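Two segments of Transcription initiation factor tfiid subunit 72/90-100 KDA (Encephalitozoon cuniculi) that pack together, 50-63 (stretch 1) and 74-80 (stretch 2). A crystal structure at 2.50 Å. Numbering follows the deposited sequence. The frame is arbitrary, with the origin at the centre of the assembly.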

ATOM      1  N   LYS A  50      -9.974  13.154  -6.894  1.00 60.53           N
ATOM      2  CA  LYS A  50      -9.104  14.125  -6.221  1.00 60.78           C
ATOM      3  C   LYS A  50      -7.737  14.022  -6.870  1.00 60.70           C
ATOM      4  O   LYS A  50      -6.763  13.587  -6.248  1.00 60.56           O
ATOM      5  N   THR A  51      -7.697  14.393  -8.144  1.00 60.70           N
ATOM      6  CA  THR A  51      -6.503  14.258  -8.973  1.00 61.25           C
ATOM      7  C   THR A  51      -5.338  15.016  -8.368  1.00 60.48           C
ATOM      8  O   THR A  51      -4.215  14.541  -8.382  1.00 59.45           O
ATOM      9  N   ASP A  52      -5.614  16.195  -7.830  1.00 61.15           N
ATOM     10  CA  ASP A  52      -4.576  17.002  -7.221  1.00 62.32           C
ATOM     11  C   ASP A  52      -3.978  16.282  -6.014  1.00 63.24           C
ATOM     12  O   ASP A  52      -2.765  16.043  -5.945  1.00 63.24           O
ATOM     13  N   GLU A  53      -4.841  15.921  -5.070  1.00 63.52           N
ATOM     14  CA  GLU A  53      -4.400  15.288  -3.855  1.00 63.53           C
ATOM     15  C   GLU A  53      -3.618  14.034  -4.193  1.00 63.20           C
ATOM     16  O   GLU A  53      -2.620  13.726  -3.532  1.00 62.08           O
ATOM     17  N   ALA A  54      -4.080  13.326  -5.227  1.00 62.68           N
ATOM     18  CA  ALA A  54      -3.458  12.074  -5.652  1.00 62.34           C
ATOM     19  C   ALA A  54      -2.035  12.297  -6.123  1.00 61.87           C
ATOM     20  O   ALA A  54      -1.137  11.558  -5.739  1.00 61.77           O
ATOM     21  N   LYS A  55      -1.823  13.332  -6.929  1.00 62.19           N
ATOM     22  CA  LYS A  55      -0.491  13.621  -7.462  1.00 62.79           C
ATOM     23  C   LYS A  55       0.483  14.064  -6.376  1.00 62.81           C
ATOM     24  O   LYS A  55       1.659  13.712  -6.420  1.00 62.16           O
ATOM     25  N   GLU A  56      -0.007  14.826  -5.397  1.00 63.18           N
ATOM     26  CA  GLU A  56       0.821  15.232  -4.255  1.00 63.17           C
ATOM     27  C   GLU A  56       1.270  14.032  -3.410  1.00 62.88           C
ATOM     28  O   GLU A  56       2.417  13.973  -2.965  1.00 62.97           O
ATOM     29  N   PHE A  57       0.351  13.105  -3.158  1.00 62.08           N
ATOM     30  CA  PHE A  57       0.638  11.942  -2.324  1.00 62.42           C
ATOM     31  C   PHE A  57       1.664  11.033  -3.003  1.00 62.54           C
ATOM     32  O   PHE A  57       2.629  10.588  -2.400  1.00 61.06           O
ATOM     33  N   PHE A  58       1.413  10.761  -4.275  1.00 63.55           N
ATOM     34  CA  PHE A  58       2.294   9.965  -5.100  1.00 63.75           C
ATOM     35  C   PHE A  58       3.715  10.542  -5.085  1.00 64.43           C
ATOM     36  O   PHE A  58       4.679   9.865  -4.730  1.00 64.67           O
ATOM     37  N   GLU A  59       3.840  11.805  -5.460  1.00 64.81           N
ATOM     38  CA  GLU A  59       5.140  12.456  -5.532  1.00 65.39           C
ATOM     39  C   GLU A  59       5.874  12.457  -4.196  1.00 65.88           C
ATOM     40  O   GLU A  59       7.097  12.357  -4.163  1.00 65.83           O
ATOM     41  N   LYS A  60       5.132  12.578  -3.102  1.00 67.09           N
ATOM     42  CA  LYS A  60       5.736  12.708  -1.786  1.00 67.98           C
ATOM     43  C   LYS A  60       6.388  11.410  -1.343  1.00 69.18           C
ATOM     44  O   LYS A  60       7.538  11.411  -0.919  1.00 69.36           O
ATOM     45  N   TYR A  61       5.666  10.297  -1.471  1.00 70.24           N
ATOM     46  CA  TYR A  61       6.143   9.016  -0.964  1.00 70.53           C
ATOM     47  C   TYR A  61       6.635   8.037  -2.037  1.00 70.84           C
ATOM     48  O   TYR A  61       6.910   6.886  -1.718  1.00 71.89           O
ATOM     49  N   ARG A  62       6.765   8.474  -3.286  1.00 70.80           N
ATOM     50  CA  ARG A  62       7.243   7.582  -4.354  1.00 71.23           C
ATOM     51  C   ARG A  62       8.697   7.126  -4.196  1.00 72.58           C
ATOM     52  O   ARG A  62       9.083   6.104  -4.763  1.00 72.85           O
ATOM     53  N   GLY A  63       9.494   7.881  -3.438  1.00 73.52           N
ATOM     54  CA  GLY A  63      10.901   7.546  -3.210  1.00 74.13           C
ATOM     55  C   GLY A  63      11.100   6.682  -1.976  1.00 75.13           C
ATOM     56  O   GLY A  63      12.233   6.406  -1.569  1.00 74.52           O
ATOM     57  N   GLN A  74       5.636   4.048 -14.520  1.00 73.28           N
ATOM     58  CA  GLN A  74       4.459   3.664 -15.302  1.00 72.86           C
ATOM     59  C   GLN A  74       3.195   4.319 -14.726  1.00 72.30           C
ATOM     60  O   GLN A  74       2.350   4.814 -15.473  1.00 73.03           O
ATOM     61  N   PHE A  75       3.078   4.343 -13.403  1.00 71.01           N
ATOM     62  CA  PHE A  75       1.903   4.924 -12.745  1.00 70.38           C
ATOM     63  C   PHE A  75       1.910   6.453 -12.731  1.00 69.54           C
ATOM     64  O   PHE A  75       0.863   7.075 -12.686  1.00 69.69           O
ATOM     65  N   GLU A  76       3.091   7.050 -12.745  1.00 69.31           N
ATOM     66  CA  GLU A  76       3.223   8.508 -12.797  1.00 69.55           C
ATOM     67  C   GLU A  76       2.275   9.175 -13.809  1.00 69.06           C
ATOM     68  O   GLU A  76       1.737  10.243 -13.534  1.00 69.00           O
ATOM     69  N   SER A  77       2.073   8.541 -14.966  1.00 68.80           N
ATOM     70  CA  SER A  77       1.252   9.107 -16.041  1.00 68.75           C
ATOM     71  C   SER A  77      -0.229   8.782 -15.906  1.00 68.11           C
ATOM     72  O   SER A  77      -1.019   9.175 -16.754  1.00 68.07           O
ATOM     73  N   ILE A  78      -0.603   8.061 -14.853  1.00 68.48           N
ATOM     74  CA  ILE A  78      -1.995   7.685 -14.613  1.00 68.55           C
ATOM     75  C   ILE A  78      -2.667   8.631 -13.615  1.00 68.52           C
ATOM     76  O   ILE A  78      -2.479   8.471 -12.411  1.00 68.52           O
ATOM     77  N   TYR A  79      -3.444   9.598 -14.118  1.00 67.88           N
ATOM     78  CA  TYR A  79      -4.087  10.624 -13.278  1.00 67.70           C
ATOM     79  C   TYR A  79      -5.594  10.433 -13.105  1.00 66.46           C
ATOM     80  O   TYR A  79      -6.146  10.803 -12.078  1.00 66.39           O
ATOM     81  N   THR A  80      -6.263   9.898 -14.119  1.00 64.86           N
ATOM     82  CA  THR A  80      -7.715   9.823 -14.096  1.00 63.48           C
ATOM     83  C   THR A  80      -8.209   8.394 -14.068  1.00 61.97           C
ATOM     84  O   THR A  80      -7.431   7.452 -14.229  1.00 61.69           O
TER

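Packing of a helix (stretch 1) against the end of a second helix and the turn that follows it (stretch 2), burying 315 Å² in total. Thr51, Lys55, Phe58 and Arg62 recur every three or four residues along stretch 1, and the CA-to-CB bond of each points toward stretch 2. Phe58 (chi1 t, chi2 87°) supplies the apolar centre: its CE1 lies 3.9 Å from CB of Phe75, and its CZ lies 3.7 Å from the backbone N of Glu76. The CA-to-CB bond of Phe75 (chi1 m) points sideways and the end of the side chain leads away, so the contact is made at CB, not by ring on ring. Toward the start of the helix, Lys55 (m, t, m, t) lays its aliphatic chain against Tyr79 (chi1 m), with CD 3.7 Å from CD1 of the ring; its NZ extends past this contact and has no hydrogen-bond partner in either stretch.

The polar links sit at the two ends. At one, OG1 of Thr51 (chi1 m) is 3.5 Å from O of Tyr79, a weak hydrogen bond whose proton has another acceptor within reach. At the other, Arg62 (chi1 p, chi2 t, chi3 m) joins two carboxylates. NH2 of Arg62 reaches OE1 of Glu76 (t, t) at 3.4 Å, near the guanidinium plane; the N-H...O angle of 164° is nearly straight, but at this length the hydrogen bond within the salt bridge is weak. NH1 of Arg62 turns to its own stretch, 3.1 Å from OE2 and 3.2 Å from OE1 of Glu59 (m, m), again weak bonds within a salt bridge. Within stretch 2, Ile78 N donates to Phe75 O at 2.8 Å, closing a type I turn, and Thr80 OG1 (chi1 p) caps a backbone N elsewhere in the structure.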

ATOM      1  CB  LYS A  50      -9.020  13.833  -4.722  1.00 61.27           C
ATOM      2  CG  LYS A  50     -10.361  13.906  -4.013  1.00 61.59           C
ATOM      3  CD  LYS A  50     -10.249  13.475  -2.569  1.00 62.30           C
ATOM      4  CE  LYS A  50     -11.626  13.253  -1.962  1.00 62.67           C
ATOM      5  NZ  LYS A  50     -12.595  14.239  -2.523  1.00 63.64           N
ATOM      6  CB  THR A  51      -6.771  14.773 -10.420  1.00 62.04           C
ATOM      7  OG1 THR A  51      -7.600  13.832 -11.111  1.00 63.60           O
ATOM      8  CG2 THR A  51      -5.483  14.963 -11.204  1.00 61.48           C
ATOM      9  CB  ASP A  52      -5.134  18.365  -6.817  1.00 62.47           C
ATOM     10  CG  ASP A  52      -5.234  19.328  -7.994  1.00 62.90           C
ATOM     11  OD1 ASP A  52      -4.669  19.027  -9.072  1.00 62.80           O
ATOM     12  OD2 ASP A  52      -5.865  20.393  -7.841  1.00 63.45           O
ATOM     13  CB  GLU A  53      -5.592  14.942  -2.959  1.00 64.45           C
ATOM     14  CG  GLU A  53      -6.333  16.159  -2.402  1.00 65.04           C
ATOM     15  CD  GLU A  53      -7.231  15.794  -1.225  1.00 65.50           C
ATOM     16  OE1 GLU A  53      -7.153  14.625  -0.781  1.00 65.12           O
ATOM     17  OE2 GLU A  53      -8.003  16.665  -0.739  1.00 66.16           O
ATOM     18  CB  ALA A  54      -4.282  11.408  -6.747  1.00 62.25           C
ATOM     19  CB  LYS A  55      -0.566  14.672  -8.565  1.00 63.32           C
ATOM     20  CG  LYS A  55      -1.368  14.227  -9.790  1.00 63.83           C
ATOM     21  CD  LYS A  55      -1.253  15.227 -10.932  1.00 64.28           C
ATOM     22  CE  LYS A  55      -1.885  16.547 -10.607  1.00 64.64           C
ATOM     23  NZ  LYS A  55      -1.171  17.636 -11.343  1.00 65.19           N
ATOM     24  CB  GLU A  56       0.073  16.216  -3.353  1.00 63.45           C
ATOM     25  CG  GLU A  56      -0.539  17.399  -4.065  1.00 64.22           C
ATOM     26  CD  GLU A  56      -0.709  18.610  -3.158  1.00 64.64           C
ATOM     27  OE1 GLU A  56      -0.465  18.475  -1.928  1.00 65.09           O
ATOM     28  OE2 GLU A  56      -1.062  19.700  -3.686  1.00 64.85           O
ATOM     29  CB  PHE A  57      -0.653  11.152  -2.049  1.00 61.43           C
ATOM     30  CG  PHE A  57      -0.413   9.800  -1.426  1.00 61.01           C
ATOM     31  CD1 PHE A  57      -0.224   9.674  -0.065  1.00 60.88           C
ATOM     32  CD2 PHE A  57      -0.362   8.662  -2.209  1.00 60.78           C
ATOM     33  CE1 PHE A  57       0.005   8.429   0.516  1.00 61.02           C
ATOM     34  CE2 PHE A  57      -0.127   7.420  -1.650  1.00 61.06           C
ATOM     35  CZ  PHE A  57       0.055   7.301  -0.280  1.00 61.13           C
ATOM     36  CB  PHE A  58       1.739   9.946  -6.526  1.00 63.60           C
ATOM     37  CG  PHE A  58       2.421   8.973  -7.429  1.00 63.59           C
ATOM     38  CD1 PHE A  58       2.003   7.657  -7.495  1.00 64.11           C
ATOM     39  CD2 PHE A  58       3.475   9.368  -8.218  1.00 63.50           C
ATOM     40  CE1 PHE A  58       2.630   6.758  -8.339  1.00 63.95           C
ATOM     41  CE2 PHE A  58       4.104   8.477  -9.051  1.00 63.73           C
ATOM     42  CZ  PHE A  58       3.686   7.173  -9.110  1.00 63.65           C
ATOM     43  CB  GLU A  59       4.982  13.900  -6.027  1.00 65.36           C
ATOM     44  CG  GLU A  59       4.514  14.027  -7.466  1.00 65.29           C
ATOM     45  CD  GLU A  59       5.409  13.297  -8.450  1.00 65.74           C
ATOM     46  OE1 GLU A  59       6.648  13.402  -8.334  1.00 65.58           O
ATOM     47  OE2 GLU A  59       4.864  12.616  -9.349  1.00 66.48           O
ATOM     48  CB  LYS A  60       4.693  13.151  -0.762  1.00 68.35           C
ATOM     49  CG  LYS A  60       5.245  13.310   0.652  1.00 68.80           C
ATOM     50  CD  LYS A  60       4.207  13.853   1.625  1.00 69.17           C
ATOM     51  CE  LYS A  60       3.986  15.338   1.447  1.00 70.08           C
ATOM     52  NZ  LYS A  60       3.067  15.638   0.307  1.00 70.63           N
ATOM     53  CB  TYR A  61       5.046   8.341  -0.133  1.00 71.09           C
ATOM     54  CG  TYR A  61       4.473   9.224   0.948  1.00 71.04           C
ATOM     55  CD1 TYR A  61       5.185   9.489   2.110  1.00 70.97           C
ATOM     56  CD2 TYR A  61       3.215   9.790   0.805  1.00 71.33           C
ATOM     57  CE1 TYR A  61       4.664  10.308   3.094  1.00 71.22           C
ATOM     58  CE2 TYR A  61       2.684  10.610   1.779  1.00 71.52           C
ATOM     59  CZ  TYR A  61       3.408  10.864   2.922  1.00 71.61           C
ATOM     60  OH  TYR A  61       2.860  11.695   3.876  1.00 72.10           O
ATOM     61  CB  ARG A  62       7.080   8.225  -5.733  1.00 70.68           C
ATOM     62  CG  ARG A  62       8.016   9.384  -6.012  1.00 69.96           C
ATOM     63  CD  ARG A  62       7.673  10.045  -7.331  1.00 69.44           C
ATOM     64  NE  ARG A  62       8.093   9.251  -8.487  1.00 68.90           N
ATOM     65  CZ  ARG A  62       7.821   9.570  -9.746  1.00 67.83           C
ATOM     66  NH1 ARG A  62       7.129  10.660 -10.001  1.00 68.08           N
ATOM     67  NH2 ARG A  62       8.238   8.806 -10.745  1.00 67.41           N
ATOM     68  CB  GLN A  74       4.289   2.144 -15.349  1.00 73.34           C
ATOM     69  CG  GLN A  74       4.938   1.458 -16.555  1.00 73.30           C
ATOM     70  CD  GLN A  74       4.576  -0.020 -16.634  1.00 73.29           C
ATOM     71  OE1 GLN A  74       5.096  -0.835 -15.878  1.00 72.92           O
ATOM     72  NE2 GLN A  74       3.663  -0.363 -17.536  1.00 73.65           N
ATOM     73  CB  PHE A  75       1.791   4.435 -11.309  1.00 69.72           C
ATOM     74  CG  PHE A  75       1.540   2.968 -11.184  1.00 69.88           C
ATOM     75  CD1 PHE A  75       0.369   2.408 -11.648  1.00 70.22           C
ATOM     76  CD2 PHE A  75       2.452   2.149 -10.557  1.00 69.26           C
ATOM     77  CE1 PHE A  75       0.136   1.053 -11.497  1.00 70.01           C
ATOM     78  CE2 PHE A  75       2.215   0.815 -10.423  1.00 69.10           C
ATOM     79  CZ  PHE A  75       1.061   0.268 -10.890  1.00 69.25           C
ATOM     80  CB  GLU A  76       4.677   8.873 -13.117  1.00 69.56           C
ATOM     81  CG  GLU A  76       4.887  10.279 -13.645  1.00 69.70           C
ATOM     82  CD  GLU A  76       6.228  10.434 -14.331  1.00 69.87           C
ATOM     83  OE1 GLU A  76       7.267  10.221 -13.661  1.00 70.02           O
ATOM     84  OE2 GLU A  76       6.239  10.770 -15.537  1.00 69.59           O
ATOM     85  CB  SER A  77       1.741   8.614 -17.420  1.00 69.20           C
ATOM     86  OG  SER A  77       1.156   7.358 -17.785  1.00 69.01           O
ATOM     87  CB  ILE A  78      -2.062   6.263 -14.041  1.00 69.41           C
ATOM     88  CG1 ILE A  78      -1.496   5.267 -15.047  1.00 69.55           C
ATOM     89  CG2 ILE A  78      -3.500   5.871 -13.672  1.00 69.39           C
ATOM     90  CD1 ILE A  78      -1.397   3.878 -14.489  1.00 69.74           C
ATOM     91  CB  TYR A  79      -3.876  12.037 -13.859  1.00 69.63           C
ATOM     92  CG  TYR A  79      -2.463  12.326 -14.274  1.00 70.57           C
ATOM     93  CD1 TYR A  79      -1.448  12.424 -13.328  1.00 71.00           C
ATOM     94  CD2 TYR A  79      -2.133  12.497 -15.613  1.00 71.13           C
ATOM     95  CE1 TYR A  79      -0.149  12.684 -13.701  1.00 70.77           C
ATOM     96  CE2 TYR A  79      -0.824  12.757 -15.993  1.00 71.13           C
ATOM     97  CZ  TYR A  79       0.159  12.841 -15.029  1.00 70.83           C
ATOM     98  OH  TYR A  79       1.454  13.098 -15.395  1.00 71.39           O
ATOM     99  CB  THR A  80      -8.321  10.531 -15.309  1.00 63.69           C
ATOM    100  OG1 THR A  80      -7.996   9.798 -16.500  1.00 64.08           O
ATOM    101  CG2 THR A  80      -7.791  11.961 -15.404  1.00 63.48           C
TER